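Long-range contacts in methylmalonyl-CoA carboxyltransferase 5S subunit (PDB 1RQB), which transfers a carboxyl group from the biotin of the 1.3S subunit to pyruvate, forming oxaloacetate, with the aid of a cobalt ion: residues Lys338-Val349 with Val366-Met375; Met382-Tyr393 with Leu408-Ile418. All blocks are in the same frame, centred on the assembly; numbering follows the deposited sequence.

Contact 1: residues Lys338-Val349 with Val366-Met375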
loop_
_atom_site.group_PDB
_atom_site.type_symbol
_atom_site.label_atom_id
_atom_site.label_comp_id
_atom_site.label_asym_id
_atom_site.label_seq_id
_atom_site.Cartn_x
_atom_site.Cartn_y
_atom_site.Cartn_z
ATOM N N LYS A 338 20.346 7.929 24.037
ATOM C CA LYS A 338 21.529 7.679 23.201
ATOM C C LYS A 338 21.116 6.925 21.935
ATOM O O LYS A 338 21.952 6.350 21.240
ATOM C CB LYS A 338 22.564 6.862 23.976
ATOM C CG LYS A 338 23.094 7.544 25.226
ATOM C CD LYS A 338 24.159 6.688 25.890
ATOM C CE LYS A 338 24.729 7.347 27.133
ATOM N NZ LYS A 338 25.807 6.515 27.739
HETATM N N MSE A 339 19.820 6.938 21.642
HETATM C CA MSE A 339 19.286 6.256 20.454
HETATM C C MSE A 339 19.935 6.835 19.194
HETATM O O MSE A 339 20.338 6.099 18.295
HETATM C CB MSE A 339 17.769 6.434 20.369
HETATM C CG MSE A 339 17.139 5.765 19.160
HETATM SE SE MSE A 339 17.332 3.840 19.193
HETATM C CE MSE A 339 18.975 3.647 18.208
ATOM N N ASP A 340 20.034 8.156 19.134
ATOM C CA ASP A 340 20.631 8.819 17.966
ATOM C C ASP A 340 22.099 8.414 17.823
ATOM O O ASP A 340 22.645 8.416 16.720
ATOM C CB ASP A 340 20.504 10.339 18.097
ATOM C CG ASP A 340 19.063 10.814 18.000
ATOM O OD1 ASP A 340 18.413 10.537 16.967
ATOM O OD2 ASP A 340 18.579 11.462 18.954
ATOM N N GLU A 341 22.736 8.059 18.936
ATOM C CA GLU A 341 24.149 7.651 18.902
ATOM C C GLU A 341 24.261 6.200 18.428
ATOM O O GLU A 341 25.178 5.847 17.689
ATOM C CB GLU A 341 24.781 7.783 20.287
ATOM C CG GLU A 341 24.810 9.204 20.821
ATOM C CD GLU A 341 25.483 9.301 22.177
ATOM O OE1 GLU A 341 26.664 8.899 22.288
ATOM O OE2 GLU A 341 24.833 9.782 23.131
ATOM N N VAL A 342 23.323 5.368 18.863
ATOM C CA VAL A 342 23.312 3.946 18.488
ATOM C C VAL A 342 23.056 3.806 16.986
ATOM O O VAL A 342 23.603 2.918 16.335
ATOM C CB VAL A 342 22.214 3.178 19.248
ATOM C CG1 VAL A 342 22.036 1.792 18.653
ATOM C CG2 VAL A 342 22.579 3.073 20.717
HETATM N N MSE A 343 22.228 4.689 16.438
HETATM C CA MSE A 343 21.906 4.637 15.005
HETATM C C MSE A 343 23.123 5.027 14.165
HETATM O O MSE A 343 23.299 4.534 13.052
HETATM C CB MSE A 343 20.729 5.556 14.685
HETATM C CG MSE A 343 19.449 5.138 15.373
HETATM SE SE MSE A 343 17.926 6.135 14.778
HETATM C CE MSE A 343 17.848 7.455 16.192
ATOM N N ALA A 344 23.962 5.909 14.687
ATOM C CA ALA A 344 25.160 6.323 13.941
ATOM C C ALA A 344 26.230 5.236 14.064
ATOM O O ALA A 344 27.168 5.176 13.270
ATOM C CB ALA A 344 25.687 7.639 14.492
ATOM N N GLU A 345 26.062 4.364 15.054
ATOM C CA GLU A 345 27.022 3.284 15.327
ATOM C C GLU A 345 26.738 2.060 14.452
ATOM O O GLU A 345 27.662 1.349 14.060
ATOM C CB GLU A 345 26.951 2.900 16.814
ATOM C CG GLU A 345 27.944 1.836 17.266
ATOM C CD GLU A 345 29.392 2.281 17.122
ATOM O OE1 GLU A 345 29.678 3.464 17.411
ATOM O OE2 GLU A 345 30.244 1.449 16.735
ATOM N N VAL A 346 25.466 1.810 14.141
ATOM C CA VAL A 346 25.087 0.650 13.322
ATOM C C VAL A 346 25.929 0.597 12.045
ATOM O O VAL A 346 26.548 -0.423 11.741
ATOM C CB VAL A 346 23.584 0.676 12.955
ATOM C CG1 VAL A 346 23.306 -0.298 11.816
ATOM C CG2 VAL A 346 22.745 0.302 14.172
ATOM N N PRO A 347 25.957 1.691 11.269
ATOM C CA PRO A 347 26.761 1.667 10.043
ATOM C C PRO A 347 28.220 1.270 10.286
ATOM O O PRO A 347 28.819 0.551 9.488
ATOM C CB PRO A 347 26.635 3.096 9.526
ATOM C CG PRO A 347 25.228 3.441 9.911
ATOM C CD PRO A 347 25.125 2.906 11.327
ATOM N N ARG A 348 28.790 1.744 11.392
ATOM C CA ARG A 348 30.193 1.433 11.700
ATOM C C ARG A 348 30.359 -0.055 12.017
ATOM O O ARG A 348 31.288 -0.693 11.526
ATOM C CB ARG A 348 30.708 2.323 12.845
ATOM C CG ARG A 348 30.862 3.793 12.418
ATOM C CD ARG A 348 31.465 4.696 13.507
ATOM N NE ARG A 348 30.570 4.906 14.637
ATOM C CZ ARG A 348 29.934 6.051 14.880
ATOM N NH1 ARG A 348 30.101 7.092 14.069
ATOM N NH2 ARG A 348 29.129 6.158 15.930
ATOM N N VAL A 349 29.456 -0.607 12.818
ATOM C CA VAL A 349 29.506 -2.033 13.172
ATOM C C VAL A 349 29.294 -2.877 11.912
ATOM O O VAL A 349 30.012 -3.845 11.664
ATOM C CB VAL A 349 28.393 -2.397 14.179
ATOM C CG1 VAL A 349 28.412 -3.894 14.460
ATOM C CG2 VAL A 349 28.575 -1.610 15.468
ATOM N N VAL A 366 24.045 -7.265 14.831
ATOM C CA VAL A 366 24.695 -5.963 14.626
ATOM C C VAL A 366 24.057 -4.909 15.533
ATOM O O VAL A 366 24.752 -4.090 16.132
ATOM C CB VAL A 366 24.587 -5.503 13.155
ATOM C CG1 VAL A 366 24.996 -4.041 13.036
ATOM C CG2 VAL A 366 25.489 -6.353 12.286
ATOM N N GLY A 367 22.733 -4.931 15.632
ATOM C CA GLY A 367 22.045 -3.966 16.470
ATOM C C GLY A 367 22.473 -4.052 17.926
ATOM O O GLY A 367 22.707 -3.036 18.579
ATOM N N THR A 368 22.586 -5.275 18.432
ATOM C CA THR A 368 22.986 -5.488 19.831
ATOM C C THR A 368 24.409 -4.974 20.056
ATOM O O THR A 368 24.670 -4.254 21.019
ATOM C CB THR A 368 22.942 -6.967 20.201
ATOM O OG1 THR A 368 21.584 -7.415 20.162
ATOM C CG2 THR A 368 23.511 -7.186 21.609
ATOM N N GLN A 369 25.321 -5.346 19.163
ATOM C CA GLN A 369 26.721 -4.921 19.303
ATOM C C GLN A 369 26.802 -3.395 19.230
ATOM O O GLN A 369 27.643 -2.777 19.879
ATOM C CB GLN A 369 27.586 -5.552 18.213
ATOM C CG GLN A 369 29.064 -5.309 18.409
ATOM C CD GLN A 369 29.522 -5.742 19.793
ATOM O OE1 GLN A 369 29.242 -6.860 20.223
ATOM N NE2 GLN A 369 30.230 -4.855 20.496
ATOM N N ALA A 370 25.913 -2.788 18.449
ATOM C CA ALA A 370 25.890 -1.325 18.310
ATOM C C ALA A 370 25.494 -0.700 19.650
ATOM O O ALA A 370 26.064 0.303 20.076
ATOM C CB ALA A 370 24.894 -0.913 17.223
ATOM N N VAL A 371 24.515 -1.302 20.311
ATOM C CA VAL A 371 24.055 -0.800 21.614
ATOM C C VAL A 371 25.180 -0.942 22.643
ATOM O O VAL A 371 25.372 -0.067 23.485
ATOM C CB VAL A 371 22.818 -1.575 22.109
ATOM C CG1 VAL A 371 22.456 -1.129 23.518
ATOM C CG2 VAL A 371 21.646 -1.343 21.168
ATOM N N PHE A 372 25.929 -2.040 22.561
ATOM C CA PHE A 372 27.033 -2.293 23.500
ATOM C C PHE A 372 28.145 -1.256 23.324
ATOM O O PHE A 372 28.690 -0.748 24.302
ATOM C CB PHE A 372 27.628 -3.689 23.285
ATOM C CG PHE A 372 26.828 -4.798 23.904
ATOM C CD1 PHE A 372 27.369 -6.074 24.019
ATOM C CD2 PHE A 372 25.539 -4.573 24.378
ATOM C CE1 PHE A 372 26.641 -7.108 24.598
ATOM C CE2 PHE A 372 24.804 -5.601 24.957
ATOM C CZ PHE A 372 25.357 -6.871 25.067
ATOM N N ASN A 373 28.487 -0.955 22.079
ATOM C CA ASN A 373 29.562 0.008 21.799
ATOM C C ASN A 373 29.220 1.379 22.384
ATOM O O ASN A 373 30.088 2.066 22.920
ATOM C CB ASN A 373 29.784 0.128 20.294
ATOM C CG ASN A 373 30.457 -1.090 19.715
ATOM O OD1 ASN A 373 30.648 -2.089 20.408
ATOM N ND2 ASN A 373 30.825 -1.019 18.439
ATOM N N VAL A 374 27.958 1.771 22.283
ATOM C CA VAL A 374 27.539 3.085 22.791
ATOM C C VAL A 374 27.531 3.080 24.321
ATOM O O VAL A 374 27.815 4.095 24.955
ATOM C CB VAL A 374 26.127 3.453 22.286
ATOM C CG1 VAL A 374 25.728 4.822 22.812
ATOM C CG2 VAL A 374 26.097 3.445 20.769
HETATM N N MSE A 375 27.222 1.929 24.904
HETATM C CA MSE A 375 27.132 1.797 26.365
HETATM C C MSE A 375 28.515 1.691 27.010
HETATM O O MSE A 375 28.996 2.634 27.637
HETATM C CB MSE A 375 26.318 0.554 26.736
HETATM C CG MSE A 375 24.879 0.566 26.252
HETATM SE SE MSE A 375 23.785 1.881 27.145
HETATM C CE MSE A 375 24.227 3.429 26.080
#
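Val349 and Ala370 interlock as reciprocal knobs: the valine side chain sits among Val366, Gln369, Ala370 and Asn373, while the Ala370 methyl enters a hole lined by Val342, Glu345, Val346 and Val349. The small alanine lets the backbones come close, with Val346 CA 5.4 Å from Ala370 CA. Val349 slides antiparallel past Val366, its CG1 meeting Val366 CG1 at 3.7 Å. At the other end Val342 crosses Val374 at about a right angle, CG2 to CG2 3.5 Å. With CG1 anti to the backbone N, Val342 points that methyl at Val371 CG2 and leaves CG2 for Val374.

Knobs-into-holes packing thus joins helices 339-352 and 362-376 of the conserved carboxylase domain, away from the cobalt site; the local axes approach to 8.6 Å at 121°. Helix 320-331 covers another side of the first helix, touching Val342 and Val346.

The polar part centres on Glu345, whose chain bends at chi2 and whose CG lies against the carbonyl of Ala370. Asn373 ND2 donates to Glu345 OE2 over 3.1 Å, nearly straight at 176°, from above a carboxylate turned 71° from the amide. Arg348 grips the other oxygen side-on: NE and NH2 both reach Glu345 OE1 from one face, NH2 at 3.1 Å. Gln369 NE2 donates to Asn373 OD1 over 2.8 Å, so the amide is held at both ends, at OD1 also by Tyr379 N. Cutting Glu345 back to an alanine is likely to leave the Arg348 guanidinium without this carboxylate and Asn373 ND2 without this acceptor.

Contact 2: residues Met382-Tyr393 with Leu408-Ile418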
loop_
_atom_site.group_PDB
_atom_site.type_symbol
_atom_site.label_atom_id
_atom_site.label_comp_id
_atom_site.label_asym_id
_atom_site.label_seq_id
_atom_site.Cartn_x
_atom_site.Cartn_y
_atom_site.Cartn_z
HETATM N N MSE A 382 31.882 -7.664 23.481
HETATM C CA MSE A 382 31.257 -8.195 22.262
HETATM C C MSE A 382 30.409 -9.418 22.613
HETATM O O MSE A 382 30.814 -10.261 23.411
HETATM C CB MSE A 382 32.322 -8.620 21.252
HETATM C CG MSE A 382 33.191 -7.502 20.728
HETATM SE SE MSE A 382 34.586 -8.178 19.574
HETATM C CE MSE A 382 33.624 -9.606 18.724
ATOM N N THR A 383 29.228 -9.505 22.016
ATOM C CA THR A 383 28.364 -10.669 22.257
ATOM C C THR A 383 29.050 -11.888 21.636
ATOM O O THR A 383 29.931 -11.748 20.788
ATOM C CB THR A 383 26.992 -10.485 21.598
ATOM O OG1 THR A 383 27.142 -10.489 20.175
ATOM C CG2 THR A 383 26.378 -9.162 22.020
ATOM N N GLY A 384 28.654 -13.083 22.058
ATOM C CA GLY A 384 29.267 -14.277 21.508
ATOM C C GLY A 384 28.965 -14.428 20.029
ATOM O O GLY A 384 29.788 -14.923 19.261
ATOM N N GLU A 385 27.776 -13.988 19.634
ATOM C CA GLU A 385 27.336 -14.078 18.234
ATOM C C GLU A 385 28.158 -13.118 17.374
ATOM O O GLU A 385 28.606 -13.481 16.287
ATOM C CB GLU A 385 25.850 -13.725 18.113
ATOM C CG GLU A 385 24.909 -14.597 18.941
ATOM C CD GLU A 385 25.074 -14.385 20.442
ATOM O OE1 GLU A 385 25.032 -13.218 20.892
ATOM O OE2 GLU A 385 25.242 -15.385 21.175
ATOM N N PHE A 386 28.359 -11.893 17.853
ATOM C CA PHE A 386 29.130 -10.921 17.066
ATOM C C PHE A 386 30.563 -11.429 16.904
ATOM O O PHE A 386 31.154 -11.324 15.830
ATOM C CB PHE A 386 29.171 -9.543 17.728
ATOM C CG PHE A 386 29.867 -8.505 16.892
ATOM C CD1 PHE A 386 29.241 -7.962 15.772
ATOM C CD2 PHE A 386 31.166 -8.116 17.183
ATOM C CE1 PHE A 386 29.907 -7.045 14.950
ATOM C CE2 PHE A 386 31.844 -7.204 16.370
ATOM C CZ PHE A 386 31.214 -6.667 15.251
ATOM N N ALA A 387 31.107 -11.979 17.984
ATOM C CA ALA A 387 32.475 -12.517 17.951
ATOM C C ALA A 387 32.564 -13.606 16.879
ATOM O O ALA A 387 33.545 -13.682 16.142
ATOM C CB ALA A 387 32.843 -13.097 19.309
ATOM N N ASP A 388 31.532 -14.441 16.791
ATOM C CA ASP A 388 31.512 -15.542 15.816
ATOM C C ASP A 388 31.489 -14.995 14.387
ATOM O O ASP A 388 32.163 -15.529 13.507
ATOM C CB ASP A 388 30.300 -16.451 16.056
ATOM C CG ASP A 388 30.600 -17.587 17.029
ATOM O OD1 ASP A 388 29.647 -18.269 17.463
ATOM O OD2 ASP A 388 31.786 -17.807 17.351
ATOM N N ILE A 389 30.706 -13.943 14.148
ATOM C CA ILE A 389 30.658 -13.346 12.806
ATOM C C ILE A 389 32.047 -12.819 12.439
ATOM O O ILE A 389 32.567 -13.102 11.361
ATOM C CB ILE A 389 29.669 -12.158 12.728
ATOM C CG1 ILE A 389 28.234 -12.649 12.918
ATOM C CG2 ILE A 389 29.807 -11.462 11.383
ATOM C CD1 ILE A 389 27.183 -11.561 12.785
HETATM N N MSE A 390 32.652 -12.063 13.351
HETATM C CA MSE A 390 33.971 -11.465 13.103
HETATM C C MSE A 390 35.035 -12.542 12.879
HETATM O O MSE A 390 35.979 -12.327 12.121
HETATM C CB MSE A 390 34.397 -10.576 14.277
HETATM C CG MSE A 390 33.519 -9.356 14.509
HETATM SE SE MSE A 390 33.487 -8.183 12.958
HETATM C CE MSE A 390 35.374 -8.186 12.521
ATOM N N LEU A 391 34.886 -13.699 13.513
ATOM C CA LEU A 391 35.901 -14.756 13.384
ATOM C C LEU A 391 35.589 -15.719 12.236
ATOM O O LEU A 391 36.324 -16.683 12.020
ATOM C CB LEU A 391 36.030 -15.518 14.708
ATOM C CG LEU A 391 36.476 -14.603 15.854
ATOM C CD1 LEU A 391 36.306 -15.300 17.194
ATOM C CD2 LEU A 391 37.915 -14.184 15.627
ATOM N N GLY A 392 34.509 -15.471 11.499
ATOM C CA GLY A 392 34.177 -16.330 10.370
ATOM C C GLY A 392 33.382 -17.598 10.638
ATOM O O GLY A 392 33.244 -18.441 9.752
ATOM N N TYR A 393 32.812 -17.733 11.827
ATOM C CA TYR A 393 32.069 -18.965 12.126
ATOM C C TYR A 393 30.678 -18.948 11.490
ATOM O O TYR A 393 29.935 -19.922 11.587
ATOM C CB TYR A 393 32.019 -19.209 13.633
ATOM C CG TYR A 393 33.368 -19.670 14.142
ATOM C CD1 TYR A 393 34.396 -18.755 14.360
ATOM C CD2 TYR A 393 33.648 -21.029 14.312
ATOM C CE1 TYR A 393 35.677 -19.175 14.730
ATOM C CE2 TYR A 393 34.929 -21.461 14.682
ATOM C CZ TYR A 393 35.938 -20.526 14.886
ATOM O OH TYR A 393 37.213 -20.927 15.230
ATOM N N LEU A 408 40.501 -8.238 18.136
ATOM C CA LEU A 408 39.834 -8.065 19.435
ATOM C C LEU A 408 38.900 -9.244 19.718
ATOM O O LEU A 408 38.803 -9.709 20.852
ATOM C CB LEU A 408 39.031 -6.762 19.458
ATOM C CG LEU A 408 39.818 -5.466 19.277
ATOM C CD1 LEU A 408 38.876 -4.278 19.411
ATOM C CD2 LEU A 408 40.924 -5.390 20.325
ATOM N N ALA A 409 38.213 -9.723 18.682
ATOM C CA ALA A 409 37.264 -10.836 18.834
ATOM C C ALA A 409 38.001 -12.109 19.255
ATOM O O ALA A 409 37.511 -12.880 20.079
ATOM C CB ALA A 409 36.516 -11.077 17.520
ATOM N N GLU A 410 39.175 -12.327 18.681
ATOM C CA GLU A 410 39.965 -13.525 19.000
ATOM C C GLU A 410 40.491 -13.454 20.434
ATOM O O GLU A 410 40.595 -14.471 21.119
ATOM C CB GLU A 410 41.134 -13.653 18.022
ATOM C CG GLU A 410 42.069 -14.808 18.332
ATOM C CD GLU A 410 43.052 -15.078 17.210
ATOM O OE1 GLU A 410 43.400 -14.123 16.483
ATOM O OE2 GLU A 410 43.485 -16.243 17.065
ATOM N N GLU A 411 40.805 -12.248 20.891
ATOM C CA GLU A 411 41.355 -12.056 22.241
ATOM C C GLU A 411 40.243 -12.100 23.292
ATOM O O GLU A 411 40.519 -12.189 24.487
ATOM C CB GLU A 411 42.091 -10.720 22.312
ATOM C CG GLU A 411 43.190 -10.590 21.266
ATOM C CD GLU A 411 43.909 -9.257 21.326
ATOM O OE1 GLU A 411 43.236 -8.224 21.537
ATOM O OE2 GLU A 411 45.146 -9.240 21.147
ATOM N N GLN A 412 38.989 -12.051 22.862
ATOM C CA GLN A 412 37.880 -12.076 23.827
ATOM C C GLN A 412 37.165 -13.427 23.789
ATOM O O GLN A 412 36.491 -13.807 24.745
ATOM C CB GLN A 412 36.872 -10.969 23.523
ATOM C CG GLN A 412 35.698 -10.958 24.486
ATOM C CD GLN A 412 34.653 -9.918 24.135
ATOM O OE1 GLN A 412 34.946 -8.727 24.055
ATOM N NE2 GLN A 412 33.420 -10.370 23.930
ATOM N N SER A 413 37.308 -14.149 22.684
ATOM C CA SER A 413 36.640 -15.450 22.544
ATOM C C SER A 413 37.661 -16.580 22.692
ATOM O O SER A 413 37.315 -17.697 23.072
ATOM C CB SER A 413 35.975 -15.555 21.173
ATOM O OG SER A 413 36.956 -15.559 20.152
ATOM N N GLY A 414 38.919 -16.280 22.384
ATOM C CA GLY A 414 39.947 -17.298 22.473
ATOM C C GLY A 414 39.893 -18.212 21.261
ATOM O O GLY A 414 40.680 -19.151 21.144
ATOM N N LYS A 415 38.955 -17.941 20.359
ATOM C CA LYS A 415 38.816 -18.749 19.140
ATOM C C LYS A 415 39.691 -18.163 18.031
ATOM O O LYS A 415 39.832 -16.948 17.908
ATOM C CB LYS A 415 37.376 -18.764 18.636
ATOM C CG LYS A 415 36.354 -19.401 19.541
ATOM C CD LYS A 415 35.011 -19.395 18.825
ATOM C CE LYS A 415 33.913 -20.050 19.632
ATOM N NZ LYS A 415 32.669 -20.150 18.819
ATOM N N LYS A 416 40.265 -19.045 17.223
ATOM C CA LYS A 416 41.109 -18.620 16.098
ATOM C C LYS A 416 40.206 -18.326 14.897
ATOM O O LYS A 416 39.223 -19.025 14.659
ATOM C CB LYS A 416 42.120 -19.724 15.769
ATOM C CG LYS A 416 41.490 -21.069 15.442
ATOM C CD LYS A 416 42.531 -22.179 15.258
ATOM C CE LYS A 416 43.526 -21.888 14.136
ATOM N NZ LYS A 416 44.509 -20.818 14.488
ATOM N N PRO A 417 40.523 -17.272 14.136
ATOM C CA PRO A 417 39.716 -16.907 12.966
ATOM C C PRO A 417 39.765 -17.999 11.895
ATOM O O PRO A 417 40.807 -18.617 11.685
ATOM C CB PRO A 417 40.377 -15.617 12.472
ATOM C CG PRO A 417 41.103 -15.089 13.683
ATOM C CD PRO A 417 41.648 -16.338 14.308
ATOM N N ILE A 418 38.640 -18.233 11.226
ATOM C CA ILE A 418 38.589 -19.234 10.150
ATOM C C ILE A 418 38.076 -18.549 8.883
ATOM O O ILE A 418 37.467 -17.481 8.950
ATOM C CB ILE A 418 37.665 -20.424 10.504
ATOM C CG1 ILE A 418 36.201 -19.969 10.581
ATOM C CG2 ILE A 418 38.090 -21.026 11.833
ATOM C CD1 ILE A 418 35.219 -21.121 10.721
HETATM O O HOH W 1 37.738 -14.210 9.773
#
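The Tyr393 ring is held between two side chains of 408-418. Ile418 crosses it at about a right angle and sets CD1 over the centre of one face, 4.0 Å from the centroid, a CH-pi contact. Over the opposite face lies the extended chain of Lys415: CD sits toward the rim, and NZ is 4.7 Å from the centroid and 11° off the normal, a cation-pi geometry. The same NZ forms a salt bridge of 2.9 Å to Asp388 OD2, on its syn lone pair. In the carbonyl plane of Lys416, Tyr393 OH donates to Lys416 O over 2.8 Å, which ties down the hydroxyl end of the ring.

Leu391 CD2 lies against Ala409 CB and, at 3.8 Å, Pro417 CG. The selenomethionine Met382 bends at chi3 to bring CE onto Ala409 CB. Gln412, extended beyond CG, crosses Met382 obliquely; its OE1 accepts from Met382 N over 3.3 Å, and NE2 makes a weak bond back to Met382 O.

Between the backbones, Ile418 N donates to Leu391 O over 2.9 Å at 175°. Two consecutive helices of the conserved carboxylase domain, whose local N-to-C directions lie 130° apart, thus pack together far from the cobalt site, the first ended by a Schellman motif with Gly392 at positive phi, the second followed by an ST turn in which Ser413 OG accepts from Lys415 N.

Overall arrangement
Both contacts pair consecutive helices in the conserved carboxylase domain, on the same side of the chain's centre, with centres 18 Å apart. Contact 1 is the more buried: nine of its thirteen touching residues are buried, and valines and an alanine dominate, with a polar cluster beside them. Contact 2 is partly buried yet covers more area, 712 against 587 Å², and relies more on post-helical turns, a charged lysine and an aromatic ring. They touch through helix 362-376 and the start of 382-393: Gln369 OE1, 3.2 Å from Thr383 N, probably accepts a hydrogen bond, while Phe372 and Thr368 pack on the Thr383 methyl.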